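Local coordinates for RNA-directed RNA polymerase (Infectious pancreatic necrosis virus, PDB 3ZED), which probably copies the viral RNA genome as an RNA-dependent RNA polymerase, found both free and covalently linked to the genomic RNA, at residues G363-I368 / W563-S568; D538-D543 / G620-P625. All coordinates share one frame; numbering follows the deposited sequence.

Interaction 1: G363-I368 / W563-S568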
ATOM      1  N   GLY B 363     -22.032   7.033  -4.171  1.00 37.08           N
ATOM      2  CA  GLY B 363     -22.874   6.339  -3.209  1.00 35.34           C
ATOM      3  C   GLY B 363     -22.211   5.366  -2.269  1.00 35.57           C
ATOM      4  O   GLY B 363     -22.918   4.721  -1.494  1.00 35.21           O
ATOM      5  N   GLY B 364     -20.874   5.242  -2.338  1.00 32.34           N
ATOM      6  CA  GLY B 364     -20.088   4.336  -1.478  1.00 31.51           C
ATOM      7  C   GLY B 364     -20.303   4.558   0.018  1.00 35.30           C
ATOM      8  O   GLY B 364     -20.575   3.613   0.767  1.00 34.98           O
ATOM      9  N   MET B 365     -20.202   5.826   0.460  1.00 32.51           N
ATOM     10  CA  MET B 365     -20.433   6.213   1.854  1.00 31.15           C
ATOM     11  C   MET B 365     -21.906   5.902   2.283  1.00 35.80           C
ATOM     12  O   MET B 365     -22.120   5.346   3.368  1.00 35.78           O
ATOM     13  CB  MET B 365     -20.089   7.693   2.086  1.00 32.04           C
ATOM     14  CG  MET B 365     -20.252   8.129   3.554  1.00 33.90           C
ATOM     15  SD  MET B 365     -19.188   7.190   4.677  1.00 37.58           S
ATOM     16  CE  MET B 365     -17.714   8.139   4.565  1.00 32.01           C
ATOM     17  N   ASP B 366     -22.895   6.190   1.419  1.00 31.92           N
ATOM     18  CA  ASP B 366     -24.274   5.859   1.761  1.00 32.74           C
ATOM     19  C   ASP B 366     -24.477   4.349   1.913  1.00 38.65           C
ATOM     20  O   ASP B 366     -25.210   3.944   2.821  1.00 39.15           O
ATOM     21  CB  ASP B 366     -25.279   6.436   0.765  1.00 35.71           C
ATOM     22  CG  ASP B 366     -26.702   6.375   1.322  1.00 42.58           C
ATOM     23  OD1 ASP B 366     -26.937   6.927   2.430  1.00 40.83           O
ATOM     24  OD2 ASP B 366     -27.562   5.736   0.684  1.00 48.80           O
ATOM     25  N   ARG B 367     -23.795   3.516   1.078  1.00 37.26           N
ATOM     26  CA  ARG B 367     -23.840   2.035   1.187  1.00 37.58           C
ATOM     27  C   ARG B 367     -23.306   1.587   2.554  1.00 39.93           C
ATOM     28  O   ARG B 367     -23.917   0.746   3.206  1.00 39.84           O
ATOM     29  CB  ARG B 367     -23.052   1.357   0.049  1.00 36.56           C
ATOM     30  CG  ARG B 367     -23.734   1.480  -1.302  1.00 36.85           C
ATOM     31  CD  ARG B 367     -23.100   0.556  -2.318  1.00 39.88           C
ATOM     32  NE  ARG B 367     -23.895   0.467  -3.539  1.00 45.53           N
ATOM     33  CZ  ARG B 367     -23.901  -0.578  -4.364  1.00 60.12           C
ATOM     34  NH1 ARG B 367     -23.156  -1.642  -4.099  1.00 52.19           N
ATOM     35  NH2 ARG B 367     -24.661  -0.571  -5.452  1.00 51.85           N
ATOM     36  N   ILE B 368     -22.192   2.200   3.009  1.00 37.36           N
ATOM     37  CA  ILE B 368     -21.579   1.947   4.321  1.00 36.10           C
ATOM     38  C   ILE B 368     -22.564   2.338   5.435  1.00 39.66           C
ATOM     39  O   ILE B 368     -22.794   1.541   6.346  1.00 40.06           O
ATOM     40  CB  ILE B 368     -20.222   2.710   4.454  1.00 37.77           C
ATOM     41  CG1 ILE B 368     -19.138   2.119   3.538  1.00 37.13           C
ATOM     42  CG2 ILE B 368     -19.754   2.841   5.938  1.00 37.35           C
ATOM     43  CD1 ILE B 368     -18.610   0.781   3.898  1.00 40.08           C
ATOM     44  N   TRP B 563     -12.460   9.540   5.733  1.00 34.89           N
ATOM     45  CA  TRP B 563     -13.723  10.208   5.398  1.00 34.20           C
ATOM     46  C   TRP B 563     -14.759  10.174   6.525  1.00 36.67           C
ATOM     47  O   TRP B 563     -14.910   9.170   7.220  1.00 35.55           O
ATOM     48  CB  TRP B 563     -14.365   9.562   4.144  1.00 32.74           C
ATOM     49  CG  TRP B 563     -13.459   9.516   2.957  1.00 32.70           C
ATOM     50  CD1 TRP B 563     -12.685   8.461   2.554  1.00 35.38           C
ATOM     51  CD2 TRP B 563     -13.159  10.602   2.067  1.00 32.09           C
ATOM     52  NE1 TRP B 563     -11.944   8.811   1.446  1.00 33.85           N
ATOM     53  CE2 TRP B 563     -12.199  10.128   1.136  1.00 35.80           C
ATOM     54  CE3 TRP B 563     -13.625  11.929   1.951  1.00 32.46           C
ATOM     55  CZ2 TRP B 563     -11.705  10.931   0.096  1.00 34.15           C
ATOM     56  CZ3 TRP B 563     -13.143  12.716   0.915  1.00 34.05           C
ATOM     57  CH2 TRP B 563     -12.184  12.223   0.011  1.00 34.76           C
ATOM     58  N   SER B 564     -15.490  11.282   6.661  1.00 32.22           N
ATOM     59  CA  SER B 564     -16.656  11.455   7.538  1.00 31.62           C
ATOM     60  C   SER B 564     -17.898  11.431   6.663  1.00 32.85           C
ATOM     61  O   SER B 564     -17.792  11.596   5.434  1.00 30.95           O
ATOM     62  CB  SER B 564     -16.589  12.772   8.311  1.00 35.48           C
ATOM     63  OG  SER B 564     -15.481  12.819   9.182  1.00 46.56           O
ATOM     64  N   ALA B 565     -19.068  11.235   7.277  1.00 30.82           N
ATOM     65  CA  ALA B 565     -20.340  11.186   6.549  1.00 30.80           C
ATOM     66  C   ALA B 565     -21.217  12.366   6.965  1.00 35.88           C
ATOM     67  O   ALA B 565     -21.344  12.672   8.156  1.00 34.19           O
ATOM     68  CB  ALA B 565     -21.049   9.874   6.832  1.00 31.74           C
ATOM     69  N   ILE B 566     -21.807  13.025   5.983  1.00 32.49           N
ATOM     70  CA  ILE B 566     -22.689  14.162   6.192  1.00 33.03           C
ATOM     71  C   ILE B 566     -23.996  13.783   5.480  1.00 36.44           C
ATOM     72  O   ILE B 566     -23.937  13.130   4.445  1.00 33.78           O
ATOM     73  CB  ILE B 566     -21.949  15.434   5.649  1.00 36.73           C
ATOM     74  CG1 ILE B 566     -21.170  16.181   6.762  1.00 39.34           C
ATOM     75  CG2 ILE B 566     -22.736  16.360   4.720  1.00 37.16           C
ATOM     76  CD1 ILE B 566     -21.998  16.905   7.851  1.00 54.81           C
ATOM     77  N   TYR B 567     -25.154  14.116   6.057  1.00 33.91           N
ATOM     78  CA  TYR B 567     -26.434  13.794   5.420  1.00 34.23           C
ATOM     79  C   TYR B 567     -26.850  14.923   4.471  1.00 37.96           C
ATOM     80  O   TYR B 567     -26.794  16.090   4.852  1.00 38.80           O
ATOM     81  CB  TYR B 567     -27.531  13.540   6.465  1.00 35.81           C
ATOM     82  CG  TYR B 567     -28.801  13.006   5.854  1.00 37.92           C
ATOM     83  CD1 TYR B 567     -28.922  11.657   5.518  1.00 39.75           C
ATOM     84  CD2 TYR B 567     -29.873  13.850   5.573  1.00 38.88           C
ATOM     85  CE1 TYR B 567     -30.092  11.157   4.947  1.00 40.20           C
ATOM     86  CE2 TYR B 567     -31.048  13.360   4.993  1.00 40.03           C
ATOM     87  CZ  TYR B 567     -31.141  12.015   4.658  1.00 45.56           C
ATOM     88  OH  TYR B 567     -32.283  11.509   4.082  1.00 48.29           O
ATOM     89  N   SER B 568     -27.240  14.567   3.243  1.00 33.67           N
ATOM     90  CA  SER B 568     -27.718  15.463   2.180  1.00 34.02           C
ATOM     91  C   SER B 568     -29.242  15.377   2.054  1.00 39.66           C
ATOM     92  O   SER B 568     -29.773  14.299   1.798  1.00 39.84           O
ATOM     93  CB  SER B 568     -27.066  15.098   0.842  1.00 35.34           C
ATOM     94  OG  SER B 568     -27.733  15.693  -0.261  1.00 43.66           O
TER
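M365 and A565 mark the closest backbone approach, 6.8 Å between their CA atoms, where the first turn of helix 364-377 lies across strand 563-568. The two axes run almost at a right angle (87°) and come no closer than 9.4 Å. The M365 side chain bridges the space between helix and strand. G363 occupies the N-cap position, and its carbonyl O accepts the first helical bond, from R367 N.

M365 carries nearly the whole contact. Its CG stands anti to the backbone N (chi1 -177°), which sends the chain out to the strand; bends at chi2 and chi3 then turn the thioether along the strand toward W563. CG packs against the methyl CB of A565 at 3.8 Å, and SD lies beside the same methyl. Farther out, the CE methyl touches both W563 CB, 3.7 Å away, and the carbonyl O of S564, 3.6 Å from CE. Only the CB of W563 is used here: its indole leads off and meets F361 edge-to-face. S564 points its CB away from the helix, and its hydroxyl bonds E579. No hydrogen bond joins the two segments, which meet by buried van der Waals packing, mostly apolar.

The contact lays a helix across one face of a three-stranded antiparallel sheet. Strand 563-568 is its middle member, and M365 also touches L558 of strand 556-560 and P576 of strand 573-578. A polar link to the sheet comes one residue along the helix, where D366 OD1 accepts a hydrogen bond from F574 N.

Interaction 2: D538-D543 / G620-P625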
ATOM      1  N   ASP B 538     -30.364  24.911   3.690  1.00 37.74           N
ATOM      2  CA  ASP B 538     -29.777  25.859   2.752  1.00 37.97           C
ATOM      3  C   ASP B 538     -28.443  25.390   2.171  1.00 40.01           C
ATOM      4  O   ASP B 538     -27.605  24.821   2.871  1.00 35.59           O
ATOM      5  CB  ASP B 538     -29.565  27.226   3.458  1.00 39.69           C
ATOM      6  CG  ASP B 538     -28.607  27.184   4.634  1.00 43.74           C
ATOM      7  OD1 ASP B 538     -28.889  26.447   5.603  1.00 44.07           O
ATOM      8  OD2 ASP B 538     -27.567  27.877   4.577  1.00 47.63           O
ATOM      9  N   GLY B 539     -28.236  25.713   0.901  1.00 39.42           N
ATOM     10  CA  GLY B 539     -26.964  25.461   0.252  1.00 37.89           C
ATOM     11  C   GLY B 539     -26.800  24.138  -0.445  1.00 39.84           C
ATOM     12  O   GLY B 539     -27.777  23.462  -0.773  1.00 39.86           O
ATOM     13  N   TYR B 540     -25.536  23.821  -0.718  1.00 34.72           N
ATOM     14  CA  TYR B 540     -25.054  22.647  -1.432  1.00 34.00           C
ATOM     15  C   TYR B 540     -25.658  21.366  -0.882  1.00 34.96           C
ATOM     16  O   TYR B 540     -25.627  21.124   0.342  1.00 31.65           O
ATOM     17  CB  TYR B 540     -23.521  22.544  -1.302  1.00 33.24           C
ATOM     18  CG  TYR B 540     -22.672  23.525  -2.084  1.00 33.56           C
ATOM     19  CD1 TYR B 540     -22.791  23.635  -3.468  1.00 35.78           C
ATOM     20  CD2 TYR B 540     -21.622  24.207  -1.471  1.00 33.27           C
ATOM     21  CE1 TYR B 540     -21.927  24.450  -4.210  1.00 37.36           C
ATOM     22  CE2 TYR B 540     -20.748  25.013  -2.201  1.00 33.35           C
ATOM     23  CZ  TYR B 540     -20.901  25.127  -3.570  1.00 42.37           C
ATOM     24  OH  TYR B 540     -20.048  25.942  -4.262  1.00 43.00           O
ATOM     25  N   LEU B 541     -26.229  20.563  -1.789  1.00 31.04           N
ATOM     26  CA  LEU B 541     -26.807  19.243  -1.518  1.00 31.53           C
ATOM     27  C   LEU B 541     -27.941  19.322  -0.491  1.00 38.17           C
ATOM     28  O   LEU B 541     -28.281  18.309   0.120  1.00 38.85           O
ATOM     29  CB  LEU B 541     -25.692  18.239  -1.057  1.00 29.92           C
ATOM     30  CG  LEU B 541     -24.556  17.983  -2.076  1.00 33.21           C
ATOM     31  CD1 LEU B 541     -23.493  17.074  -1.519  1.00 31.28           C
ATOM     32  CD2 LEU B 541     -25.101  17.392  -3.398  1.00 35.44           C
ATOM     33  N   ALA B 542     -28.530  20.526  -0.323  1.00 35.30           N
ATOM     34  CA  ALA B 542     -29.598  20.822   0.637  1.00 36.52           C
ATOM     35  C   ALA B 542     -30.744  21.360  -0.155  1.00 41.57           C
ATOM     36  O   ALA B 542     -31.556  20.568  -0.616  1.00 42.62           O
ATOM     37  CB  ALA B 542     -29.106  21.822   1.697  1.00 36.97           C
ATOM     38  N   ASP B 543     -30.754  22.659  -0.464  1.00 38.67           N
ATOM     39  CA  ASP B 543     -31.784  23.155  -1.365  1.00 38.67           C
ATOM     40  C   ASP B 543     -31.192  23.241  -2.771  1.00 43.84           C
ATOM     41  O   ASP B 543     -31.907  23.575  -3.688  1.00 45.21           O
ATOM     42  CB  ASP B 543     -32.439  24.477  -0.906  1.00 40.16           C
ATOM     43  CG  ASP B 543     -31.604  25.754  -0.918  1.00 47.95           C
ATOM     44  OD1 ASP B 543     -30.361  25.661  -1.088  1.00 44.18           O
ATOM     45  OD2 ASP B 543     -32.194  26.855  -0.721  1.00 51.52           O
ATOM     46  N   GLY B 620     -14.491  18.249   0.511  1.00 33.02           N
ATOM     47  CA  GLY B 620     -15.233  18.556   1.731  1.00 32.74           C
ATOM     48  C   GLY B 620     -15.260  19.987   2.203  1.00 36.77           C
ATOM     49  O   GLY B 620     -15.989  20.309   3.148  1.00 36.63           O
ATOM     50  N   GLY B 621     -14.455  20.833   1.574  1.00 33.17           N
ATOM     51  CA  GLY B 621     -14.376  22.253   1.923  1.00 32.53           C
ATOM     52  C   GLY B 621     -15.657  22.963   1.566  1.00 36.86           C
ATOM     53  O   GLY B 621     -16.029  23.946   2.227  1.00 36.70           O
ATOM     54  N   TRP B 622     -16.395  22.410   0.559  1.00 32.22           N
ATOM     55  CA  TRP B 622     -17.685  22.953   0.151  1.00 32.81           C
ATOM     56  C   TRP B 622     -18.623  23.075   1.339  1.00 36.51           C
ATOM     57  O   TRP B 622     -19.481  23.930   1.317  1.00 35.68           O
ATOM     58  CB  TRP B 622     -18.352  22.084  -0.949  1.00 31.76           C
ATOM     59  CG  TRP B 622     -18.667  20.669  -0.549  1.00 32.04           C
ATOM     60  CD1 TRP B 622     -17.879  19.578  -0.737  1.00 34.06           C
ATOM     61  CD2 TRP B 622     -19.856  20.195   0.106  1.00 32.47           C
ATOM     62  NE1 TRP B 622     -18.482  18.459  -0.216  1.00 33.71           N
ATOM     63  CE2 TRP B 622     -19.707  18.804   0.291  1.00 36.01           C
ATOM     64  CE3 TRP B 622     -21.043  20.809   0.543  1.00 34.77           C
ATOM     65  CZ2 TRP B 622     -20.702  18.010   0.889  1.00 35.71           C
ATOM     66  CZ3 TRP B 622     -22.031  20.023   1.132  1.00 36.47           C
ATOM     67  CH2 TRP B 622     -21.849  18.646   1.315  1.00 36.61           C
ATOM     68  N   ASN B 623     -18.486  22.185   2.352  1.00 35.40           N
ATOM     69  CA  ASN B 623     -19.367  22.141   3.508  1.00 34.78           C
ATOM     70  C   ASN B 623     -18.824  22.963   4.685  1.00 39.20           C
ATOM     71  O   ASN B 623     -19.437  22.952   5.746  1.00 40.26           O
ATOM     72  CB  ASN B 623     -19.654  20.684   3.931  1.00 32.62           C
ATOM     73  CG  ASN B 623     -20.967  20.545   4.663  1.00 41.20           C
ATOM     74  OD1 ASN B 623     -21.954  21.191   4.335  1.00 38.30           O
ATOM     75  ND2 ASN B 623     -20.990  19.761   5.720  1.00 33.70           N
ATOM     76  N   ASN B 624     -17.704  23.680   4.505  1.00 34.81           N
ATOM     77  CA  ASN B 624     -17.138  24.559   5.538  1.00 34.13           C
ATOM     78  C   ASN B 624     -17.367  25.992   5.026  1.00 38.78           C
ATOM     79  O   ASN B 624     -16.718  26.370   4.044  1.00 38.69           O
ATOM     80  CB  ASN B 624     -15.670  24.244   5.794  1.00 33.66           C
ATOM     81  CG  ASN B 624     -15.070  25.046   6.912  1.00 47.77           C
ATOM     82  OD1 ASN B 624     -15.067  26.279   6.917  1.00 40.92           O
ATOM     83  ND2 ASN B 624     -14.492  24.361   7.864  1.00 39.56           N
ATOM     84  N   PRO B 625     -18.301  26.793   5.609  1.00 35.00           N
ATOM     85  CA  PRO B 625     -18.645  28.067   4.979  1.00 36.00           C
ATOM     86  C   PRO B 625     -17.496  29.055   4.868  1.00 40.21           C
ATOM     87  O   PRO B 625     -17.367  29.677   3.816  1.00 40.80           O
ATOM     88  CB  PRO B 625     -19.821  28.602   5.810  1.00 38.33           C
ATOM     89  CG  PRO B 625     -19.744  27.853   7.106  1.00 42.31           C
ATOM     90  CD  PRO B 625     -19.214  26.495   6.733  1.00 36.70           C
TER
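W622 reaches into the loop 538-543, where Y540 and L541 receive it, from the type I beta turn G621-N624 that links helices 604-621 and 625-645. From CB outward, its first neighbour is the tyrosine ring: W622 CB lies 3.9 Å from Y540 CD2. The chi1 of 62° sets CG between the backbone N and the carbonyl carbon, and the indole extends from there with its six-membered ring against the loop. CE3 meets Y540 CB at 3.5 Å, and CZ3 follows, 3.8 Å from that same CB and close to the Y540 carbonyl O. At the far end, CH2 approaches L541 CD1 at 3.6 Å, with CZ2 just behind. The leucine chain runs at about a right angle to the tryptophan, whereas the Y540 and W622 side chains lie alongside each other, pointing opposite ways. Y540 in turn brings its ring edge to the W622 backbone, CD2 lying 3.5 Å from the carbonyl O near the ring plane. N623 CB lies over one indole face, offset toward its rim.

Inside the loop, G539 O accepts a bond from A542 N, and G539 N donates to D543 OD1 from above the carboxylate plane. The Y540 hydroxyl hydrogen-bonds E628 of helix 625-645. L680 of helix 677-683 touches both Y540 and W622, while V575 and V577 of strand 573-578 touch L541 and W622 respectively, joining loop, helices and sheet within the thumb family region.

From the N terminus, helix 364-377 comes first, and interaction 1 closes a loop of 194 residues when strand 563-568 returns to it. Before that strand is reached, the chain passes through 538-543, which is met by 620-625 after 76 intervening residues, closing interaction 2. The two closures therefore cross rather than nest. Interaction 1 ties a helix of the palm family region to the middle strand of the three-stranded sheet; interaction 2 ties a loop preceding that sheet to the junction between helices 604-621 and 625-645. Their centres lie about 15 Å apart, and the two contacts touch through a probable hydrogen bond between S568 OG and L541 O and through I566 CD1 packing on N623 ND2.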